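Local coordinates for amidase, hydantoinase/carbamoylase family (Burkholderia ambifaria, PDB 5TP4), which probably hydrolyses N-carbamoyl-L-amino acids as a zinc-dependent amidase of the M20 peptidase family, at residues B[194-199]-B[366-371]; B[341-346]-B[376-381]. One frame throughout, in Å; residues are numbered along the deposited sequence.

Interaction 1 (B[194-199]-B[366-371]). With ZN (zinc ion), chain P.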
loop_
_atom_site.group_PDB
_atom_site.type_symbol
_atom_site.label_atom_id
_atom_site.label_comp_id
_atom_site.label_asym_id
_atom_site.label_seq_id
_atom_site.Cartn_x
_atom_site.Cartn_y
_atom_site.Cartn_z
ATOM N N TYR B 194 -39.016 0.252 17.722
ATOM C CA TYR B 194 -38.353 1.120 16.758
ATOM C C TYR B 194 -38.246 0.355 15.456
ATOM O O TYR B 194 -37.724 -0.765 15.431
ATOM C CB TYR B 194 -36.959 1.538 17.235
ATOM C CG TYR B 194 -36.188 2.329 16.213
ATOM C CD1 TYR B 194 -36.392 3.700 16.093
ATOM C CD2 TYR B 194 -35.245 1.726 15.381
ATOM C CE1 TYR B 194 -35.691 4.437 15.168
ATOM C CE2 TYR B 194 -34.558 2.468 14.423
ATOM C CZ TYR B 194 -34.793 3.822 14.343
ATOM O OH TYR B 194 -34.103 4.596 13.424
ATOM N N PHE B 195 -38.726 0.963 14.374
ATOM C CA PHE B 195 -38.610 0.374 13.043
ATOM C C PHE B 195 -37.842 1.313 12.118
ATOM O O PHE B 195 -38.033 2.533 12.150
ATOM C CB PHE B 195 -39.995 0.109 12.453
ATOM C CG PHE B 195 -40.778 -0.980 13.138
ATOM C CD1 PHE B 195 -41.612 -0.684 14.204
ATOM C CD2 PHE B 195 -40.703 -2.291 12.680
ATOM C CE1 PHE B 195 -42.348 -1.674 14.823
ATOM C CE2 PHE B 195 -41.423 -3.296 13.280
ATOM C CZ PHE B 195 -42.254 -3.001 14.358
ATOM N N GLU B 196 -36.988 0.753 11.256
ATOM C CA GLU B 196 -36.239 1.584 10.317
ATOM C C GLU B 196 -36.239 0.903 8.965
ATOM O O GLU B 196 -35.811 -0.251 8.868
ATOM C CB GLU B 196 -34.797 1.801 10.798
ATOM C CG GLU B 196 -33.946 2.552 9.811
ATOM C CD GLU B 196 -32.762 3.278 10.440
ATOM O OE1 GLU B 196 -31.981 3.909 9.688
ATOM O OE2 GLU B 196 -32.614 3.230 11.684
ATOM N N ALA B 197 -36.716 1.608 7.936
ATOM C CA ALA B 197 -36.572 1.121 6.571
ATOM C C ALA B 197 -35.311 1.709 5.955
ATOM O O ALA B 197 -34.978 2.879 6.177
ATOM C CB ALA B 197 -37.816 1.480 5.753
ATOM N N HIS B 198 -34.599 0.899 5.159
ATOM C CA HIS B 198 -33.342 1.366 4.582
ATOM C C HIS B 198 -33.035 0.571 3.322
ATOM O O HIS B 198 -33.423 -0.592 3.198
ATOM C CB HIS B 198 -32.197 1.191 5.603
ATOM C CG HIS B 198 -31.050 2.131 5.404
ATOM N ND1 HIS B 198 -30.094 1.945 4.423
ATOM C CD2 HIS B 198 -30.703 3.269 6.057
ATOM C CE1 HIS B 198 -29.223 2.940 4.467
ATOM N NE2 HIS B 198 -29.559 3.743 5.459
ATOM N N ILE B 199 -32.328 1.202 2.389
ATOM C CA ILE B 199 -31.783 0.415 1.285
ATOM C C ILE B 199 -30.721 -0.537 1.834
ATOM O O ILE B 199 -30.061 -0.264 2.839
ATOM C CB ILE B 199 -31.215 1.307 0.162
ATOM C CG1 ILE B 199 -30.109 2.259 0.667
ATOM C CG2 ILE B 199 -32.338 2.083 -0.529
ATOM C CD1 ILE B 199 -29.267 2.849 -0.457
ATOM N N HIS B 366 -26.395 1.477 11.364
ATOM C CA HIS B 366 -27.602 2.280 11.240
ATOM C C HIS B 366 -27.973 2.725 12.633
ATOM O O HIS B 366 -27.565 2.109 13.621
ATOM C CB HIS B 366 -28.781 1.499 10.664
ATOM C CG HIS B 366 -28.493 0.932 9.318
ATOM N ND1 HIS B 366 -28.351 1.728 8.199
ATOM C CD2 HIS B 366 -28.232 -0.336 8.925
ATOM C CE1 HIS B 366 -28.049 0.964 7.161
ATOM N NE2 HIS B 366 -27.966 -0.288 7.574
ATOM N N ASP B 367 -28.791 3.770 12.704
ATOM C CA ASP B 367 -29.335 4.141 14.008
ATOM C C ASP B 367 -30.056 2.975 14.672
ATOM O O ASP B 367 -30.034 2.866 15.906
ATOM C CB ASP B 367 -30.276 5.320 13.835
ATOM C CG ASP B 367 -29.537 6.594 13.425
ATOM O OD1 ASP B 367 -28.651 7.069 14.194
ATOM O OD2 ASP B 367 -29.833 7.132 12.314
ATOM N N ALA B 368 -30.705 2.108 13.881
ATOM C CA ALA B 368 -31.352 0.919 14.444
ATOM C C ALA B 368 -30.410 0.076 15.296
ATOM O O ALA B 368 -30.859 -0.552 16.259
ATOM C CB ALA B 368 -31.932 0.044 13.335
ATOM N N ILE B 369 -29.117 0.030 14.951
ATOM C CA ILE B 369 -28.155 -0.750 15.742
ATOM C C ILE B 369 -28.115 -0.258 17.187
ATOM O O ILE B 369 -28.121 -1.053 18.156
ATOM C CB ILE B 369 -26.757 -0.676 15.099
ATOM C CG1 ILE B 369 -26.773 -1.339 13.732
ATOM C CG2 ILE B 369 -25.730 -1.342 16.044
ATOM C CD1 ILE B 369 -27.136 -2.812 13.761
ATOM N N LEU B 370 -28.037 1.067 17.355
ATOM C CA LEU B 370 -28.018 1.653 18.691
ATOM C C LEU B 370 -29.351 1.447 19.394
ATOM O O LEU B 370 -29.382 1.127 20.588
ATOM C CB LEU B 370 -27.703 3.148 18.612
ATOM C CG LEU B 370 -26.254 3.619 18.410
ATOM C CD1 LEU B 370 -25.428 3.428 19.659
ATOM C CD2 LEU B 370 -25.567 2.951 17.171
ATOM N N LEU B 371 -30.459 1.637 18.676
ATOM C CA LEU B 371 -31.774 1.494 19.308
ATOM C C LEU B 371 -32.006 0.068 19.786
ATOM O O LEU B 371 -32.595 -0.148 20.853
ATOM C CB LEU B 371 -32.895 1.902 18.351
ATOM C CG LEU B 371 -33.308 3.383 18.378
ATOM C CD1 LEU B 371 -34.042 3.794 19.675
ATOM C CD2 LEU B 371 -32.117 4.340 18.174
HETATM ZN ZN ZN P . -27.976 5.388 6.196
HETATM O O HOH W 1 -29.899 5.229 10.443
HETATM O O HOH W 2 -28.374 4.439 8.409
HETATM O O HOH W 3 -25.755 5.024 6.461
#

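Interaction 2 (B[341-346]-B[376-381])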
loop_
_atom_site.group_PDB
_atom_site.type_symbol
_atom_site.label_atom_id
_atom_site.label_comp_id
_atom_site.label_asym_id
_atom_site.label_seq_id
_atom_site.Cartn_x
_atom_site.Cartn_y
_atom_site.Cartn_z
ATOM N N GLY B 341 -39.751 -10.532 17.987
ATOM C CA GLY B 341 -41.147 -10.191 17.740
ATOM C C GLY B 341 -41.337 -9.102 16.702
ATOM O O GLY B 341 -42.244 -9.190 15.865
ATOM N N CYS B 342 -40.523 -8.035 16.761
ATOM C CA CYS B 342 -40.630 -6.982 15.744
ATOM C C CYS B 342 -40.184 -7.494 14.378
ATOM O O CYS B 342 -40.770 -7.126 13.347
ATOM C CB CYS B 342 -39.815 -5.744 16.143
ATOM S SG CYS B 342 -40.550 -4.884 17.571
ATOM N N VAL B 343 -39.152 -8.351 14.347
ATOM C CA VAL B 343 -38.710 -8.927 13.078
ATOM C C VAL B 343 -39.814 -9.781 12.483
ATOM O O VAL B 343 -40.065 -9.748 11.266
ATOM C CB VAL B 343 -37.406 -9.728 13.269
ATOM C CG1 VAL B 343 -36.989 -10.391 11.966
ATOM C CG2 VAL B 343 -36.290 -8.795 13.723
ATOM N N GLU B 344 -40.531 -10.518 13.343
ATOM C CA GLU B 344 -41.624 -11.366 12.870
ATOM C C GLU B 344 -42.751 -10.537 12.266
ATOM O O GLU B 344 -43.429 -10.994 11.344
ATOM C CB GLU B 344 -42.137 -12.244 14.018
ATOM C CG GLU B 344 -43.346 -13.103 13.683
ATOM C CD GLU B 344 -43.835 -13.900 14.894
ATOM O OE1 GLU B 344 -42.978 -14.546 15.517
ATOM O OE2 GLU B 344 -45.041 -13.850 15.243
ATOM N N LEU B 345 -42.973 -9.309 12.765
ATOM C CA LEU B 345 -44.008 -8.476 12.150
ATOM C C LEU B 345 -43.614 -8.090 10.729
ATOM O O LEU B 345 -44.465 -8.010 9.831
ATOM C CB LEU B 345 -44.237 -7.208 12.975
ATOM C CG LEU B 345 -44.797 -7.447 14.386
ATOM C CD1 LEU B 345 -44.950 -6.120 15.123
ATOM C CD2 LEU B 345 -46.150 -8.184 14.341
ATOM N N VAL B 346 -42.327 -7.783 10.524
ATOM C CA VAL B 346 -41.832 -7.472 9.187
ATOM C C VAL B 346 -42.062 -8.650 8.256
ATOM O O VAL B 346 -42.566 -8.492 7.131
ATOM C CB VAL B 346 -40.344 -7.083 9.253
ATOM C CG1 VAL B 346 -39.755 -6.915 7.841
ATOM C CG2 VAL B 346 -40.192 -5.783 10.019
ATOM N N PRO B 376 -37.115 -2.738 21.649
ATOM C CA PRO B 376 -37.416 -3.700 20.575
ATOM C C PRO B 376 -37.371 -3.043 19.204
ATOM O O PRO B 376 -38.043 -2.038 18.955
ATOM C CB PRO B 376 -38.825 -4.190 20.924
ATOM C CG PRO B 376 -38.936 -3.985 22.376
ATOM C CD PRO B 376 -38.178 -2.726 22.677
ATOM N N THR B 377 -36.578 -3.633 18.309
ATOM C CA THR B 377 -36.206 -3.013 17.045
ATOM C C THR B 377 -36.299 -3.998 15.891
ATOM O O THR B 377 -36.017 -5.193 16.053
ATOM C CB THR B 377 -34.765 -2.445 17.137
ATOM O OG1 THR B 377 -34.761 -1.325 18.045
ATOM C CG2 THR B 377 -34.227 -1.983 15.775
ATOM N N ALA B 378 -36.692 -3.490 14.716
ATOM C CA ALA B 378 -36.618 -4.291 13.498
ATOM C C ALA B 378 -36.309 -3.354 12.350
ATOM O O ALA B 378 -36.489 -2.130 12.449
ATOM C CB ALA B 378 -37.917 -5.065 13.188
ATOM N N MET B 379 -35.831 -3.935 11.249
ATOM C CA MET B 379 -35.593 -3.133 10.049
ATOM C C MET B 379 -36.211 -3.786 8.822
ATOM O O MET B 379 -36.361 -5.017 8.740
ATOM C CB MET B 379 -34.100 -2.921 9.769
ATOM C CG MET B 379 -33.383 -1.968 10.748
ATOM S SD MET B 379 -31.654 -1.700 10.209
ATOM C CE MET B 379 -31.908 -0.649 8.793
ATOM N N VAL B 380 -36.545 -2.932 7.845
ATOM C CA VAL B 380 -36.984 -3.370 6.522
ATOM C C VAL B 380 -35.917 -2.943 5.537
ATOM O O VAL B 380 -35.713 -1.738 5.346
ATOM C CB VAL B 380 -38.333 -2.753 6.107
ATOM C CG1 VAL B 380 -38.818 -3.414 4.784
ATOM C CG2 VAL B 380 -39.407 -2.905 7.211
ATOM N N PHE B 381 -35.261 -3.912 4.875
ATOM C CA PHE B 381 -34.380 -3.579 3.755
ATOM C C PHE B 381 -35.122 -3.690 2.425
ATOM O O PHE B 381 -35.965 -4.578 2.242
ATOM C CB PHE B 381 -33.184 -4.529 3.645
ATOM C CG PHE B 381 -31.977 -4.164 4.474
ATOM C CD1 PHE B 381 -31.896 -3.001 5.196
ATOM C CD2 PHE B 381 -30.919 -5.055 4.510
ATOM C CE1 PHE B 381 -30.751 -2.705 5.949
ATOM C CE2 PHE B 381 -29.771 -4.787 5.260
ATOM C CZ PHE B 381 -29.686 -3.615 5.973
#

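Interaction 1 (B[194-199]-B[366-371])
Y194 lays one face of its ring against L371, whose CG stands 3.8 Å from the ring centroid and only 13° off the normal, a CH-pi contact. CB points toward the helix and CG lies anti to the backbone N (chi1 175°); the ring offers L371 an apolar face, while CE2 packs 3.7 Å from CB of A368, a residue small enough to let strand and helix come close. The tyrosine hydroxyl gives its hydrogen to OE2 of E196 over 2.7 Å, from above the carboxylate plane. The same OE2 receives a weak, bent bond from the A368 amide. OE1 of E196, also bonded to S91, takes a hydrogen from a water that gives another to OD2 of D367 and accepts from the D367 amide; OD1 of D367 is hydrogen-bonded to S149. The glutamate is thus tied to the helix start weakly through one oxygen and through water by the other. H366 turns its edge to the face of H198, with CE1 3.4 Å above that ring's plane. H198 spends NE2 on zinc, which H92 also binds, while its ND1 donates almost straight to O of I199, fixing the ring's rotation. Strand 194-199 runs between strands 87-91 and 377-382; helix 367-372 lies nearly antiparallel over it, with helix 147-153 against L371 and helix 398-416 packing on F195 from the opposite face.

Interaction 2 (B[341-346]-B[376-381])
C342, V346 and A378 carry most of this contact, in which a helix settles on a strand by apolar packing. A378 is the close point: its CB lies 3.6 Å from CB of C342, 4.1 Å from CG2 of V343 and 4.0 Å from CG2 of V346. Three helix side chains thus converge on one methyl, and a residue as small as alanine lets the short axes approach to 6.8 Å. One turn further along the helix from C342, V346 spreads its two methyls over the strand. CG1, anti to the backbone N (chi1 173°), meets CG2 of V380 at 4.1 Å, and the valines cross obliquely; each is a short, stiff beta-branched side chain that packs closely between helix and strand. At the other end the sulfur of C342 rests 3.8 Å from CB of P376, an apolar touch between a compact thiol and a rigid ring.

Side chain also meets backbone. CB of A378 lies 3.5 Å from O of C342, while CB of C342 lies near O of T377 and CG1 of V346 near O of M379.

T377 and M379 point from the other face of the strand, and both touch helix 367-372. Helix 340-353 and strand 377-382 run nearly parallel here, their short axes 26° apart. With helices on both faces of strand 377-382, this is the layered alpha/beta packing expected of the zinc-binding catalytic domain of M20 peptidases.

Interactions 1 and 2 lie on opposite faces of one sheet, their centres about 10 Å apart. Strands 193-199 and 377-382 are parallel neighbours, joined by probable hydrogen bonds from N of Y194 to O of P376 (2.8 Å) and from N of H198 to O of V380 (2.9 Å). Interaction 1 faces the metal site: there H198 NE2 holds zinc at 2.4 Å, and one of the ion's waters lies 2.7 Å from ND1 of H366. Interaction 2 covers the far side, yet M379 extends from its strand to touch H198, H366 and A368, so the strand between the two helices contributes directly to the packing around the zinc ligand H198, the M379 side chain coming within about 8 Å of a zinc ion.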